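Local structure of leucine-rich repeat protein TpLRR (Treponema pallidum, 6MLX) at residues L163-L174 / F186-L197. The protein is of unknown function but is a probably periplasmic leucine-rich repeat protein of the BspA type, a fold often used to bind other proteins. Numbering follows the deposited sequence.
Sequences LADGLFEGCRNL and FGVGVFVGCYRL
The rings of Phe168 and Phe191 run alongside each other in the same direction, an arrangement consistent with matching positions on neighbouring turns of a leucine-rich repeat solenoid. Their planes are near parallel (15°) but offset, with little overlap of their faces, Phe168 CD2 meeting Phe191 CE1 at 3.6 Å. Leu163 leans on the same cluster: its CD1 touches Phe186 CE2 at 3.8 Å and Phe191 CZ, while Val190 CG1 sits over the centre of the Phe191 ring. Backbone hydrogen bonds help to fix this spacing. After the parallel bridge of Leu163 with Phe186, the amides of Gly166, Phe168 and Gly170 donate in turn to the carbonyls of Val188, Val190 and Val192, the last at 2.8 Å. At one end Asp165 OD1 accepts Val188 N (2.8 Å) from above its carboxylate plane. At the other, the kinked chain of Arg196 brings NE and NH2 both to Asn173 OD1, which lies in the guanidinium plane, 3.0 Å from NH2; Asn173 ND2 is hydrogen-bonded to Ala149 O. Farther out, Tyr210 meets Phe191 edge-to-face, and Val205 of helix 199-207 also touches that ring. The two turns are thus joined by a ladder of main-chain hydrogen bonds and by apolar packing, with side-chain polar bonds from Asp165 and Asn173 toward the two ends.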
ATOM      1  N   LEU A 163      -9.017  11.499  -7.950  1.00 28.39           N
ATOM      2  CA  LEU A 163      -7.597  11.183  -7.847  1.00 28.75           C
ATOM      3  C   LEU A 163      -6.971  12.228  -6.921  1.00 28.74           C
ATOM      4  O   LEU A 163      -6.895  13.412  -7.269  1.00 28.78           O
ATOM      5  CB  LEU A 163      -6.927  11.165  -9.219  1.00 29.04           C
ATOM      6  CG  LEU A 163      -7.530  10.162 -10.208  1.00 29.18           C
ATOM      7  CD1 LEU A 163      -6.779  10.202 -11.515  1.00 29.45           C
ATOM      8  CD2 LEU A 163      -7.509   8.761  -9.636  1.00 29.04           C
ATOM      9  N   ALA A 164      -6.530  11.784  -5.749  1.00 28.44           N
ATOM     10  CA  ALA A 164      -6.115  12.689  -4.685  1.00 28.34           C
ATOM     11  C   ALA A 164      -4.843  13.452  -5.066  1.00 28.45           C
ATOM     12  O   ALA A 164      -4.150  13.134  -6.041  1.00 28.63           O
ATOM     13  CB  ALA A 164      -5.893  11.912  -3.388  1.00 28.10           C
ATOM     14  N   ASP A 165      -4.533  14.461  -4.249  1.00 28.44           N
ATOM     15  CA  ASP A 165      -3.372  15.316  -4.460  1.00 28.33           C
ATOM     16  C   ASP A 165      -2.098  14.496  -4.635  1.00 28.36           C
ATOM     17  O   ASP A 165      -1.801  13.605  -3.835  1.00 28.27           O
ATOM     18  CB  ASP A 165      -3.191  16.268  -3.272  1.00 27.71           C
ATOM     19  CG  ASP A 165      -4.281  17.341  -3.176  1.00 27.41           C
ATOM     20  OD1 ASP A 165      -5.152  17.469  -4.064  1.00 27.78           O
ATOM     21  OD2 ASP A 165      -4.233  18.086  -2.185  1.00 26.84           O
ATOM     22  N   GLY A 166      -1.342  14.817  -5.678  1.00 28.27           N
ATOM     23  CA  GLY A 166      -0.043  14.207  -5.909  1.00 28.31           C
ATOM     24  C   GLY A 166      -0.044  12.690  -5.948  1.00 28.48           C
ATOM     25  O   GLY A 166       0.975  12.064  -5.641  1.00 28.40           O
ATOM     26  N   LEU A 167      -1.182  12.090  -6.324  1.00 28.44           N
ATOM     27  CA  LEU A 167      -1.317  10.633  -6.262  1.00 28.51           C
ATOM     28  C   LEU A 167      -0.177   9.933  -7.003  1.00 28.63           C
ATOM     29  O   LEU A 167       0.428   8.999  -6.479  1.00 28.58           O
ATOM     30  CB  LEU A 167      -2.675  10.199  -6.822  1.00 28.65           C
ATOM     31  CG  LEU A 167      -2.960   8.693  -6.846  1.00 28.68           C
ATOM     32  CD1 LEU A 167      -2.916   8.116  -5.443  1.00 28.44           C
ATOM     33  CD2 LEU A 167      -4.298   8.429  -7.481  1.00 28.65           C
ATOM     34  N   PHE A 168       0.148  10.392  -8.211  1.00 28.87           N
ATOM     35  CA  PHE A 168       1.211   9.793  -9.019  1.00 29.03           C
ATOM     36  C   PHE A 168       2.397  10.739  -9.217  1.00 29.03           C
ATOM     37  O   PHE A 168       3.116  10.648 -10.218  1.00 29.15           O
ATOM     38  CB  PHE A 168       0.663   9.338 -10.374  1.00 29.25           C
ATOM     39  CG  PHE A 168      -0.440   8.323 -10.271  1.00 29.26           C
ATOM     40  CD1 PHE A 168      -0.180   7.040  -9.789  1.00 29.17           C
ATOM     41  CD2 PHE A 168      -1.735   8.647 -10.654  1.00 29.34           C
ATOM     42  CE1 PHE A 168      -1.195   6.102  -9.699  1.00 29.17           C
ATOM     43  CE2 PHE A 168      -2.762   7.709 -10.561  1.00 29.27           C
ATOM     44  CZ  PHE A 168      -2.490   6.442 -10.071  1.00 29.22           C
ATOM     45  N   GLU A 169       2.615  11.653  -8.273  1.00 29.24           N
ATOM     46  CA  GLU A 169       3.732  12.581  -8.372  1.00 29.14           C
ATOM     47  C   GLU A 169       5.064  11.837  -8.399  1.00 29.05           C
ATOM     48  O   GLU A 169       5.342  10.986  -7.549  1.00 28.95           O
ATOM     49  CB  GLU A 169       3.689  13.569  -7.202  1.00 28.72           C
ATOM     50  CG  GLU A 169       4.802  14.587  -7.220  1.00 28.53           C
ATOM     51  CD  GLU A 169       4.764  15.493  -6.004  1.00 28.15           C
ATOM     52  OE1 GLU A 169       3.698  16.075  -5.694  1.00 28.03           O
ATOM     53  OE2 GLU A 169       5.800  15.568  -5.318  1.00 28.04           O
ATOM     54  N   GLY A 170       5.891  12.160  -9.388  1.00 29.08           N
ATOM     55  CA  GLY A 170       7.186  11.528  -9.511  1.00 29.10           C
ATOM     56  C   GLY A 170       7.177  10.142 -10.117  1.00 29.35           C
ATOM     57  O   GLY A 170       8.196   9.450 -10.042  1.00 29.28           O
ATOM     58  N   CYS A 171       6.057   9.706 -10.705  1.00 29.18           N
ATOM     59  CA  CYS A 171       5.980   8.390 -11.343  1.00 29.39           C
ATOM     60  C   CYS A 171       6.423   8.558 -12.789  1.00 29.55           C
ATOM     61  O   CYS A 171       5.634   8.571 -13.732  1.00 29.74           O
ATOM     62  CB  CYS A 171       4.575   7.810 -11.230  1.00 29.43           C
ATOM     63  SG  CYS A 171       4.115   7.381  -9.524  1.00 29.18           S
ATOM     64  N   ARG A 172       7.734   8.687 -12.954  1.00 30.27           N
ATOM     65  CA  ARG A 172       8.286   9.033 -14.252  1.00 30.48           C
ATOM     66  C   ARG A 172       8.228   7.893 -15.261  1.00 30.70           C
ATOM     67  O   ARG A 172       8.470   8.140 -16.443  1.00 30.83           O
ATOM     68  CB  ARG A 172       9.723   9.514 -14.092  1.00 30.39           C
ATOM     69  CG  ARG A 172      10.578   8.689 -13.174  1.00 30.22           C
ATOM     70  CD  ARG A 172      12.025   9.165 -13.270  1.00 30.33           C
ATOM     71  NE  ARG A 172      12.877   8.587 -12.234  1.00 30.22           N
ATOM     72  CZ  ARG A 172      13.499   7.423 -12.363  1.00 30.13           C
ATOM     73  NH1 ARG A 172      13.351   6.714 -13.471  1.00 30.54           N
ATOM     74  NH2 ARG A 172      14.268   6.962 -11.391  1.00 30.02           N
ATOM     75  N   ASN A 173       7.904   6.667 -14.846  1.00 30.18           N
ATOM     76  CA  ASN A 173       7.762   5.563 -15.791  1.00 30.44           C
ATOM     77  C   ASN A 173       6.313   5.136 -15.997  1.00 30.43           C
ATOM     78  O   ASN A 173       6.064   4.115 -16.652  1.00 30.55           O
ATOM     79  CB  ASN A 173       8.608   4.377 -15.340  1.00 30.53           C
ATOM     80  CG  ASN A 173      10.021   4.461 -15.858  1.00 30.76           C
ATOM     81  OD1 ASN A 173      10.241   4.633 -17.059  1.00 31.00           O
ATOM     82  ND2 ASN A 173      10.991   4.367 -14.956  1.00 30.69           N
ATOM     83  N   LEU A 174       5.356   5.899 -15.473  1.00 30.14           N
ATOM     84  CA  LEU A 174       3.952   5.531 -15.573  1.00 30.17           C
ATOM     85  C   LEU A 174       3.464   5.729 -17.003  1.00 30.35           C
ATOM     86  O   LEU A 174       3.552   6.829 -17.551  1.00 30.47           O
ATOM     87  CB  LEU A 174       3.127   6.369 -14.601  1.00 29.97           C
ATOM     88  CG  LEU A 174       1.626   6.085 -14.597  1.00 29.98           C
ATOM     89  CD1 LEU A 174       1.362   4.609 -14.261  1.00 29.91           C
ATOM     90  CD2 LEU A 174       0.921   6.998 -13.613  1.00 29.89           C
ATOM     91  N   PHE A 186     -10.046  15.771  -9.915  1.00 28.99           N
ATOM     92  CA  PHE A 186      -8.605  15.734  -9.744  1.00 29.44           C
ATOM     93  C   PHE A 186      -8.174  16.654  -8.611  1.00 29.35           C
ATOM     94  O   PHE A 186      -8.561  17.823  -8.565  1.00 29.26           O
ATOM     95  CB  PHE A 186      -7.890  16.121 -11.037  1.00 29.88           C
ATOM     96  CG  PHE A 186      -8.214  15.225 -12.210  1.00 30.01           C
ATOM     97  CD1 PHE A 186      -9.260  15.525 -13.059  1.00 29.97           C
ATOM     98  CD2 PHE A 186      -7.457  14.096 -12.468  1.00 30.25           C
ATOM     99  CE1 PHE A 186      -9.553  14.710 -14.149  1.00 30.17           C
ATOM    100  CE2 PHE A 186      -7.743  13.274 -13.555  1.00 30.35           C
ATOM    101  CZ  PHE A 186      -8.784  13.590 -14.400  1.00 30.32           C
ATOM    102  N   GLY A 187      -7.371  16.118  -7.703  1.00 28.93           N
ATOM    103  CA  GLY A 187      -6.636  16.944  -6.780  1.00 28.81           C
ATOM    104  C   GLY A 187      -5.506  17.671  -7.490  1.00 28.93           C
ATOM    105  O   GLY A 187      -5.368  17.658  -8.714  1.00 29.25           O
ATOM    106  N   VAL A 188      -4.671  18.307  -6.680  1.00 28.61           N
ATOM    107  CA  VAL A 188      -3.605  19.175  -7.177  1.00 28.55           C
ATOM    108  C   VAL A 188      -2.381  18.337  -7.539  1.00 28.73           C
ATOM    109  O   VAL A 188      -1.948  17.477  -6.764  1.00 28.50           O
ATOM    110  CB  VAL A 188      -3.255  20.243  -6.126  1.00 27.85           C
ATOM    111  CG1 VAL A 188      -2.003  21.026  -6.530  1.00 27.77           C
ATOM    112  CG2 VAL A 188      -4.451  21.186  -5.912  1.00 27.42           C
ATOM    113  N   GLY A 189      -1.814  18.605  -8.712  1.00 28.93           N
ATOM    114  CA  GLY A 189      -0.567  17.976  -9.112  1.00 29.11           C
ATOM    115  C   GLY A 189      -0.619  16.465  -9.180  1.00 29.27           C
ATOM    116  O   GLY A 189       0.373  15.806  -8.853  1.00 29.16           O
ATOM    117  N   VAL A 190      -1.759  15.898  -9.598  1.00 29.37           N
ATOM    118  CA  VAL A 190      -1.913  14.441  -9.638  1.00 29.54           C
ATOM    119  C   VAL A 190      -0.761  13.788 -10.406  1.00 29.68           C
ATOM    120  O   VAL A 190      -0.146  12.825  -9.933  1.00 29.60           O
ATOM    121  CB  VAL A 190      -3.277  14.065 -10.244  1.00 29.72           C
ATOM    122  CG1 VAL A 190      -3.340  12.579 -10.519  1.00 29.76           C
ATOM    123  CG2 VAL A 190      -4.421  14.491  -9.307  1.00 29.48           C
ATOM    124  N   PHE A 191      -0.447  14.316 -11.599  1.00 30.11           N
ATOM    125  CA  PHE A 191       0.478  13.680 -12.533  1.00 30.28           C
ATOM    126  C   PHE A 191       1.791  14.449 -12.700  1.00 30.30           C
ATOM    127  O   PHE A 191       2.472  14.280 -13.723  1.00 30.42           O
ATOM    128  CB  PHE A 191      -0.182  13.501 -13.901  1.00 30.57           C
ATOM    129  CG  PHE A 191      -1.392  12.615 -13.887  1.00 30.62           C
ATOM    130  CD1 PHE A 191      -1.261  11.239 -13.754  1.00 30.60           C
ATOM    131  CD2 PHE A 191      -2.661  13.149 -14.018  1.00 30.63           C
ATOM    132  CE1 PHE A 191      -2.368  10.412 -13.750  1.00 30.54           C
ATOM    133  CE2 PHE A 191      -3.785  12.318 -14.018  1.00 30.60           C
ATOM    134  CZ  PHE A 191      -3.635  10.951 -13.885  1.00 30.56           C
ATOM    135  N   VAL A 192       2.163  15.277 -11.718  1.00 30.13           N
ATOM    136  CA  VAL A 192       3.452  15.964 -11.748  1.00 30.07           C
ATOM    137  C   VAL A 192       4.586  14.949 -11.858  1.00 30.08           C
ATOM    138  O   VAL A 192       4.622  13.949 -11.132  1.00 29.96           O
ATOM    139  CB  VAL A 192       3.611  16.847 -10.497  1.00 29.69           C
ATOM    140  CG1 VAL A 192       5.057  17.265 -10.306  1.00 29.42           C
ATOM    141  CG2 VAL A 192       2.692  18.074 -10.575  1.00 29.60           C
ATOM    142  N   GLY A 193       5.528  15.213 -12.767  1.00 30.33           N
ATOM    143  CA  GLY A 193       6.676  14.351 -12.971  1.00 30.33           C
ATOM    144  C   GLY A 193       6.416  13.092 -13.770  1.00 30.62           C
ATOM    145  O   GLY A 193       7.330  12.273 -13.908  1.00 30.66           O
ATOM    146  N   CYS A 194       5.206  12.904 -14.303  1.00 30.54           N
ATOM    147  CA  CYS A 194       4.861  11.693 -15.052  1.00 30.72           C
ATOM    148  C   CYS A 194       5.241  11.886 -16.517  1.00 30.99           C
ATOM    149  O   CYS A 194       4.397  12.067 -17.396  1.00 31.20           O
ATOM    150  CB  CYS A 194       3.382  11.365 -14.885  1.00 30.71           C
ATOM    151  SG  CYS A 194       2.937  10.820 -13.204  1.00 30.54           S
ATOM    152  N   TYR A 195       6.550  11.804 -16.777  1.00 31.71           N
ATOM    153  CA  TYR A 195       7.089  12.158 -18.088  1.00 31.98           C
ATOM    154  C   TYR A 195       6.676  11.200 -19.193  1.00 32.19           C
ATOM    155  O   TYR A 195       6.669  11.596 -20.363  1.00 32.38           O
ATOM    156  CB  TYR A 195       8.622  12.247 -18.024  1.00 31.88           C
ATOM    157  CG  TYR A 195       9.061  13.542 -17.381  1.00 31.70           C
ATOM    158  CD1 TYR A 195       9.088  14.722 -18.128  1.00 31.81           C
ATOM    159  CD2 TYR A 195       9.396  13.603 -16.036  1.00 31.36           C
ATOM    160  CE1 TYR A 195       9.453  15.921 -17.551  1.00 31.66           C
ATOM    161  CE2 TYR A 195       9.759  14.807 -15.444  1.00 31.21           C
ATOM    162  CZ  TYR A 195       9.794  15.962 -16.218  1.00 31.32           C
ATOM    163  OH  TYR A 195      10.154  17.176 -15.662  1.00 31.12           O
ATOM    164  N   ARG A 196       6.312   9.967 -18.864  1.00 31.29           N
ATOM    165  CA  ARG A 196       6.114   8.947 -19.881  1.00 31.48           C
ATOM    166  C   ARG A 196       4.647   8.669 -20.214  1.00 31.57           C
ATOM    167  O   ARG A 196       4.371   7.735 -20.974  1.00 31.65           O
ATOM    168  CB  ARG A 196       6.829   7.669 -19.453  1.00 31.38           C
ATOM    169  CG  ARG A 196       8.327   7.852 -19.535  1.00 31.42           C
ATOM    170  CD  ARG A 196       8.910   6.875 -20.514  1.00 31.58           C
ATOM    171  NE  ARG A 196       9.181   5.618 -19.830  1.00 31.62           N
ATOM    172  CZ  ARG A 196       9.246   4.440 -20.433  1.00 31.71           C
ATOM    173  NH1 ARG A 196       9.026   4.356 -21.739  1.00 31.83           N
ATOM    174  NH2 ARG A 196       9.514   3.352 -19.719  1.00 31.68           N
ATOM    175  N   LEU A 197       3.705   9.462 -19.702  1.00 31.68           N
ATOM    176  CA  LEU A 197       2.305   9.243 -20.048  1.00 31.73           C
ATOM    177  C   LEU A 197       2.106   9.364 -21.558  1.00 32.02           C
ATOM    178  O   LEU A 197       2.521  10.367 -22.155  1.00 32.15           O
ATOM    179  CB  LEU A 197       1.411  10.243 -19.320  1.00 31.70           C
ATOM    180  CG  LEU A 197       1.492  10.255 -17.792  1.00 31.44           C
ATOM    181  CD1 LEU A 197       0.609  11.360 -17.249  1.00 31.45           C
ATOM    182  CD2 LEU A 197       1.115   8.901 -17.210  1.00 31.30           C
TER